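Local coordinates for polyphosphate kinase (Porphyromonas gingivalis, PDB 2O8R) that catalyses the reversible transfer of the terminal phosphate of ATP to a growing polyphosphate chain, as a kinase of the PPK1 family, at the interface of chains A and B. Residues are numbered along the deposited sequence; one frame, centred on the assembly and turned at random. Chains: chain A/B, Polyphosphate kinase.

Contact 1: the interface of chains A and B. Residues chain A 140, 145, 147, 219-224; chain B 151-155.
A loop of chain B, B:Ser151 to B:Thr155, lies along the turn that follows the short helix A:217-220, and two backbone hydrogen bonds fix its register. The amide of B:Arg154 donates to the carbonyl O of A:Val220 at 2.8 Å between B:Arg154 N and A:Val220 O, approaching from above the carbonyl plane. In return A:Gly223 N donates to B:Lys152 O at 2.8 Å, here in the carbonyl plane and on a lone pair, with 156° at the hydrogen. B:Val153, between these two bonds, is enclosed by apolar groups on several sides. Its CG2, anti to the backbone N, faces A:Pro145 CB at 3.8 Å, whereas CG1, in the crowded position between N and the carbonyl carbon (chi1 35°), meets A:Leu147 CD1 obliquely, also at 3.8 Å. The ring of A:Phe221 runs alongside the valine and points the same way, its CD1 4.0 Å from B:Val153 CB. Outside this packed core the contact passes to longer, polar-ended side chains. B:Arg154 bends at chi3 (-52°) so that one face of its guanidinium lies over A:Val219 O; NE is 3.0 Å from A:Val219 O, but its N-H points elsewhere, so this is face contact rather than a hydrogen bond. A:Pro222 CG sits at the guanidinium edge, in plane. The lysine end is looser: the ring of A:Tyr224 crosses the bent chain of B:Lys152, touching CB and CG, while the lysine tip continues past this aromatic contact. The chain A surface combines the loop A:221-224, leading from helix A:217-220 into strand A:225-235, with the edge of strand A:146-147 and the 3-10 turn A:140-142, all within the middle-domain sequence region.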
loop_
_atom_site.group_PDB
_atom_site.type_symbol
_atom_site.label_atom_id
_atom_site.label_comp_id
_atom_site.label_asym_id
_atom_site.label_seq_id
_atom_site.Cartn_x
_atom_site.Cartn_y
_atom_site.Cartn_z
ATOM N N PHE A 140 -14.109 -1.516 -21.335
ATOM C CA PHE A 140 -13.511 -1.331 -22.655
ATOM C C PHE A 140 -12.286 -0.414 -22.663
ATOM O O PHE A 140 -11.263 -0.786 -23.221
ATOM C CB PHE A 140 -14.559 -0.880 -23.682
ATOM C CG PHE A 140 -14.037 -0.786 -25.076
ATOM C CD1 PHE A 140 -14.031 -1.902 -25.899
ATOM C CD2 PHE A 140 -13.542 0.419 -25.568
ATOM C CE1 PHE A 140 -13.546 -1.830 -27.192
ATOM C CE2 PHE A 140 -13.054 0.503 -26.857
ATOM C CZ PHE A 140 -13.057 -0.629 -27.675
ATOM N N PRO A 145 -6.906 -5.104 -27.123
ATOM C CA PRO A 145 -7.201 -6.234 -28.006
ATOM C C PRO A 145 -5.981 -6.578 -28.819
ATOM O O PRO A 145 -5.476 -5.746 -29.570
ATOM C CB PRO A 145 -8.311 -5.704 -28.914
ATOM C CG PRO A 145 -8.825 -4.471 -28.222
ATOM C CD PRO A 145 -7.651 -3.895 -27.510
ATOM N N LEU A 147 -4.505 -9.155 -31.493
ATOM C CA LEU A 147 -4.441 -10.224 -32.480
ATOM C C LEU A 147 -3.108 -10.926 -32.335
ATOM O O LEU A 147 -2.074 -10.286 -32.153
ATOM C CB LEU A 147 -4.572 -9.671 -33.892
ATOM C CG LEU A 147 -5.962 -9.695 -34.513
ATOM C CD1 LEU A 147 -6.190 -8.436 -35.358
ATOM C CD2 LEU A 147 -6.117 -10.964 -35.336
ATOM N N VAL A 219 -18.269 -6.276 -29.882
ATOM C CA VAL A 219 -17.966 -4.851 -30.059
ATOM C C VAL A 219 -16.459 -4.613 -30.204
ATOM O O VAL A 219 -16.019 -3.627 -30.815
ATOM C CB VAL A 219 -18.601 -3.937 -28.955
ATOM C CG1 VAL A 219 -19.795 -4.620 -28.279
ATOM C CG2 VAL A 219 -17.585 -3.495 -27.930
ATOM N N VAL A 220 -15.678 -5.541 -29.660
ATOM C CA VAL A 220 -14.222 -5.450 -29.684
ATOM C C VAL A 220 -13.713 -5.917 -31.047
ATOM O O VAL A 220 -12.742 -5.379 -31.594
ATOM C CB VAL A 220 -13.609 -6.282 -28.533
ATOM C CG1 VAL A 220 -12.103 -6.354 -28.638
ATOM C CG2 VAL A 220 -14.013 -5.687 -27.196
ATOM N N PHE A 221 -14.404 -6.895 -31.613
ATOM C CA PHE A 221 -14.038 -7.408 -32.921
ATOM C C PHE A 221 -15.197 -7.282 -33.913
ATOM O O PHE A 221 -15.796 -8.290 -34.298
ATOM C CB PHE A 221 -13.598 -8.866 -32.791
ATOM C CG PHE A 221 -12.495 -9.085 -31.789
ATOM C CD1 PHE A 221 -11.166 -8.892 -32.147
ATOM C CD2 PHE A 221 -12.785 -9.492 -30.490
ATOM C CE1 PHE A 221 -10.144 -9.101 -31.227
ATOM C CE2 PHE A 221 -11.774 -9.706 -29.571
ATOM C CZ PHE A 221 -10.446 -9.504 -29.941
ATOM N N PRO A 222 -15.521 -6.046 -34.335
ATOM C CA PRO A 222 -16.685 -5.848 -35.198
ATOM C C PRO A 222 -16.599 -6.593 -36.537
ATOM O O PRO A 222 -17.604 -7.111 -37.017
ATOM C CB PRO A 222 -16.694 -4.336 -35.427
ATOM C CG PRO A 222 -15.300 -3.903 -35.161
ATOM C CD PRO A 222 -14.846 -4.767 -34.048
ATOM N N GLY A 223 -15.409 -6.663 -37.119
ATOM C CA GLY A 223 -15.237 -7.331 -38.395
ATOM C C GLY A 223 -14.997 -8.827 -38.326
ATOM O O GLY A 223 -14.389 -9.399 -39.234
ATOM N N TYR A 224 -15.470 -9.467 -37.259
ATOM C CA TYR A 224 -15.330 -10.917 -37.108
ATOM C C TYR A 224 -16.564 -11.523 -36.493
ATOM O O TYR A 224 -17.343 -10.836 -35.833
ATOM C CB TYR A 224 -14.167 -11.277 -36.184
ATOM C CG TYR A 224 -12.819 -10.768 -36.598
ATOM C CD1 TYR A 224 -11.959 -11.554 -37.360
ATOM C CD2 TYR A 224 -12.388 -9.505 -36.207
ATOM C CE1 TYR A 224 -10.714 -11.089 -37.734
ATOM C CE2 TYR A 224 -11.143 -9.032 -36.575
ATOM C CZ TYR A 224 -10.309 -9.825 -37.339
ATOM O OH TYR A 224 -9.070 -9.344 -37.700
ATOM N N SER B 151 -11.117 -1.391 -38.954
ATOM C CA SER B 151 -12.544 -1.719 -38.956
ATOM C C SER B 151 -12.856 -3.166 -38.552
ATOM O O SER B 151 -14.011 -3.519 -38.303
ATOM C CB SER B 151 -13.166 -1.389 -40.309
ATOM O OG SER B 151 -14.569 -1.244 -40.182
ATOM N N LYS B 152 -11.826 -4.000 -38.490
ATOM C CA LYS B 152 -12.003 -5.377 -38.081
ATOM C C LYS B 152 -12.019 -5.473 -36.563
ATOM O O LYS B 152 -12.848 -6.180 -35.982
ATOM C CB LYS B 152 -10.892 -6.264 -38.652
ATOM C CG LYS B 152 -11.265 -6.987 -39.944
ATOM C CD LYS B 152 -10.567 -6.399 -41.174
ATOM C CE LYS B 152 -9.234 -7.089 -41.443
ATOM N NZ LYS B 152 -8.567 -6.602 -42.683
ATOM N N VAL B 153 -11.094 -4.763 -35.926
ATOM C CA VAL B 153 -10.946 -4.819 -34.478
ATOM C C VAL B 153 -10.896 -3.407 -33.919
ATOM O O VAL B 153 -10.119 -2.574 -34.387
ATOM C CB VAL B 153 -9.707 -5.681 -34.045
ATOM C CG1 VAL B 153 -8.582 -5.529 -35.032
ATOM C CG2 VAL B 153 -9.239 -5.355 -32.606
ATOM N N ARG B 154 -11.752 -3.161 -32.928
ATOM C CA ARG B 154 -11.929 -1.846 -32.321
ATOM C C ARG B 154 -11.035 -1.702 -31.105
ATOM O O ARG B 154 -10.789 -2.677 -30.395
ATOM C CB ARG B 154 -13.379 -1.708 -31.891
ATOM C CG ARG B 154 -13.872 -0.293 -31.743
ATOM C CD ARG B 154 -15.372 -0.295 -31.468
ATOM N NE ARG B 154 -16.122 -1.085 -32.448
ATOM C CZ ARG B 154 -17.449 -1.161 -32.499
ATOM N NH1 ARG B 154 -18.195 -0.497 -31.624
ATOM N NH2 ARG B 154 -18.036 -1.904 -33.427
ATOM N N THR B 155 -10.546 -0.492 -30.856
ATOM C CA THR B 155 -9.665 -0.273 -29.715
ATOM C C THR B 155 -9.667 1.154 -29.165
ATOM O O THR B 155 -9.886 2.120 -29.897
ATOM C CB THR B 155 -8.219 -0.722 -30.009
ATOM O OG1 THR B 155 -7.458 -0.682 -28.796
ATOM C CG2 THR B 155 -7.565 0.167 -31.067
#

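Contact 2: the interface of chains A and B. Residues chain A 382-385, 388; chain B 362, 383-385, 388-389, 391.
In this PPK1-family kinase, whose C-terminal halves resemble phospholipase D domains, the first C-terminal domains of the two chains meet through equivalent segments: the loop around residue 383 and the start of helix 385-395. The pairing is only roughly symmetric, as the two asparagines show. B:Asn383 sets out with CG anti to the backbone N (chi1 176°). Its CB comes no closer than 4.1 Å to A:Glu382 OE1, and CG then passes 4.0 Å from A:Asn383 CB. The amide branches diverge at the tip: OD1 remains a loose neighbour of A:Asn383, whereas ND2 donates to the backbone carbonyl of A:Asn383, with 2.9 Å between B:Asn383 ND2 and A:Asn383 O. The bond is nearly straight, 167° at the hydrogen, and the acceptor lies almost in the amide plane, although the donor stands above the plane of the carbonyl it meets. The A:Glu382 carboxylate crosses this amide obliquely, their planes 31° apart, and its nearby charge may favour the NH2 end. A:Asn383 answers less firmly: its ND2 makes a weak hydrogen bond to B:Asn383 O at 3.5 Å. Beside it, the hydroxyl of B:Ser388 lies against A:Asn383 CB, while donating within its own chain from B:Ser388 OG to B:Ser384 O at 3.0 Å; this bond fixes the hydroxyl's direction and ties the first helical turn to the loop. Further along, B:Met362, a selenomethionine bent at chi2 and chi3, brings its methyl tip to A:Ser388, with CE 3.4 Å from A:Ser388 CB. A:Ser385 OG lies alongside the first side-chain carbon of B:Glu391, 3.3 Å from B:Glu391 CB.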
loop_
_atom_site.group_PDB
_atom_site.type_symbol
_atom_site.label_atom_id
_atom_site.label_comp_id
_atom_site.label_asym_id
_atom_site.label_seq_id
_atom_site.Cartn_x
_atom_site.Cartn_y
_atom_site.Cartn_z
ATOM N N GLU A 382 6.885 -1.964 5.665
ATOM C CA GLU A 382 5.662 -1.263 6.008
ATOM C C GLU A 382 5.896 -0.475 7.271
ATOM O O GLU A 382 6.725 -0.839 8.102
ATOM C CB GLU A 382 4.522 -2.255 6.269
ATOM C CG GLU A 382 4.034 -3.008 5.052
ATOM C CD GLU A 382 2.926 -2.271 4.329
ATOM O OE1 GLU A 382 1.807 -2.190 4.880
ATOM O OE2 GLU A 382 3.174 -1.779 3.207
ATOM N N ASN A 383 5.159 0.616 7.393
ATOM C CA ASN A 383 5.028 1.350 8.629
ATOM C C ASN A 383 4.271 0.515 9.638
ATOM O O ASN A 383 3.372 -0.212 9.257
ATOM C CB ASN A 383 4.235 2.624 8.363
ATOM C CG ASN A 383 5.107 3.827 8.286
ATOM O OD1 ASN A 383 5.758 4.187 9.266
ATOM N ND2 ASN A 383 5.130 4.471 7.126
ATOM N N SER A 384 4.627 0.632 10.918
ATOM C CA SER A 384 3.868 -0.012 11.999
ATOM C C SER A 384 4.029 0.695 13.349
ATOM O O SER A 384 5.030 1.368 13.596
ATOM C CB SER A 384 4.260 -1.484 12.138
ATOM O OG SER A 384 5.672 -1.648 12.274
ATOM N N SER A 385 3.025 0.520 14.206
ATOM C CA SER A 385 3.049 0.886 15.625
ATOM C C SER A 385 4.366 0.589 16.309
ATOM O O SER A 385 4.933 1.430 17.009
ATOM C CB SER A 385 1.978 0.086 16.338
ATOM O OG SER A 385 0.715 0.372 15.779
ATOM N N SER A 388 6.928 2.854 15.059
ATOM C CA SER A 388 6.659 4.140 15.661
ATOM C C SER A 388 7.140 4.213 17.102
ATOM O O SER A 388 7.818 5.175 17.484
ATOM C CB SER A 388 5.179 4.451 15.568
ATOM O OG SER A 388 4.879 4.992 14.291
HETATM N N MSE B 362 2.336 11.236 17.890
HETATM C CA MSE B 362 3.041 10.255 18.711
HETATM C C MSE B 362 3.110 10.628 20.180
HETATM O O MSE B 362 2.889 9.776 21.037
HETATM C CB MSE B 362 4.452 9.973 18.210
HETATM C CG MSE B 362 4.930 8.602 18.704
HETATM SE SE MSE B 362 3.769 7.181 17.995
HETATM C CE MSE B 362 4.099 7.632 16.119
ATOM N N ASN B 383 -0.598 3.333 4.038
ATOM C CA ASN B 383 -0.176 3.045 5.404
ATOM C C ASN B 383 0.992 3.959 5.784
ATOM O O ASN B 383 2.159 3.643 5.528
ATOM C CB ASN B 383 0.209 1.571 5.550
ATOM C CG ASN B 383 0.744 1.241 6.923
ATOM O OD1 ASN B 383 0.187 1.647 7.945
ATOM N ND2 ASN B 383 1.840 0.500 6.955
ATOM N N SER B 384 0.662 5.089 6.401
ATOM C CA SER B 384 1.627 6.150 6.684
ATOM C C SER B 384 2.061 6.240 8.148
ATOM O O SER B 384 1.565 5.510 9.008
ATOM C CB SER B 384 1.030 7.486 6.255
ATOM O OG SER B 384 -0.200 7.710 6.919
ATOM N N SER B 385 2.983 7.161 8.420
ATOM C CA SER B 385 3.453 7.446 9.782
ATOM C C SER B 385 2.306 7.851 10.694
ATOM O O SER B 385 2.305 7.547 11.885
ATOM C CB SER B 385 4.450 8.596 9.753
ATOM O OG SER B 385 5.206 8.593 8.561
ATOM N N SER B 388 0.212 4.655 11.604
ATOM C CA SER B 388 0.974 3.945 12.638
ATOM C C SER B 388 0.860 4.573 14.011
ATOM O O SER B 388 0.890 3.864 15.019
ATOM C CB SER B 388 2.450 3.850 12.258
ATOM O OG SER B 388 2.569 3.379 10.934
ATOM N N ALA B 389 0.737 5.903 14.036
ATOM C CA ALA B 389 0.617 6.683 15.276
ATOM C C ALA B 389 -0.749 6.495 15.917
ATOM O O ALA B 389 -0.855 6.242 17.119
ATOM C CB ALA B 389 0.869 8.165 15.002
ATOM N N GLU B 391 -2.819 4.100 15.363
ATOM C CA GLU B 391 -2.838 2.704 15.776
ATOM C C GLU B 391 -2.218 2.597 17.160
ATOM O O GLU B 391 -2.841 2.053 18.083
ATOM C CB GLU B 391 -2.083 1.822 14.776
ATOM C CG GLU B 391 -2.814 1.564 13.458
ATOM C CD GLU B 391 -1.932 0.906 12.391
ATOM O OE1 GLU B 391 -0.695 1.102 12.409
ATOM O OE2 GLU B 391 -2.480 0.191 11.523
#

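Contact 1 and contact 2 join the same two chains at places about 48 Å apart, measured between the centres of their C-alpha atoms, and share no residue. Contact 1 pairs different middle-domain segments of the two copies, whereas contact 2 sets like segments of the first C-terminal domains together, so the deposited pair of chains touches at two well-separated places. The centre of contact 2 lies about 22 Å from B:His439, the predicted phosphohistidine, and that of contact 1 about 51 Å from A:His439; at these distances neither contact reaches the predicted phosphohistidine of the chain named. The pair may or may not be the working form.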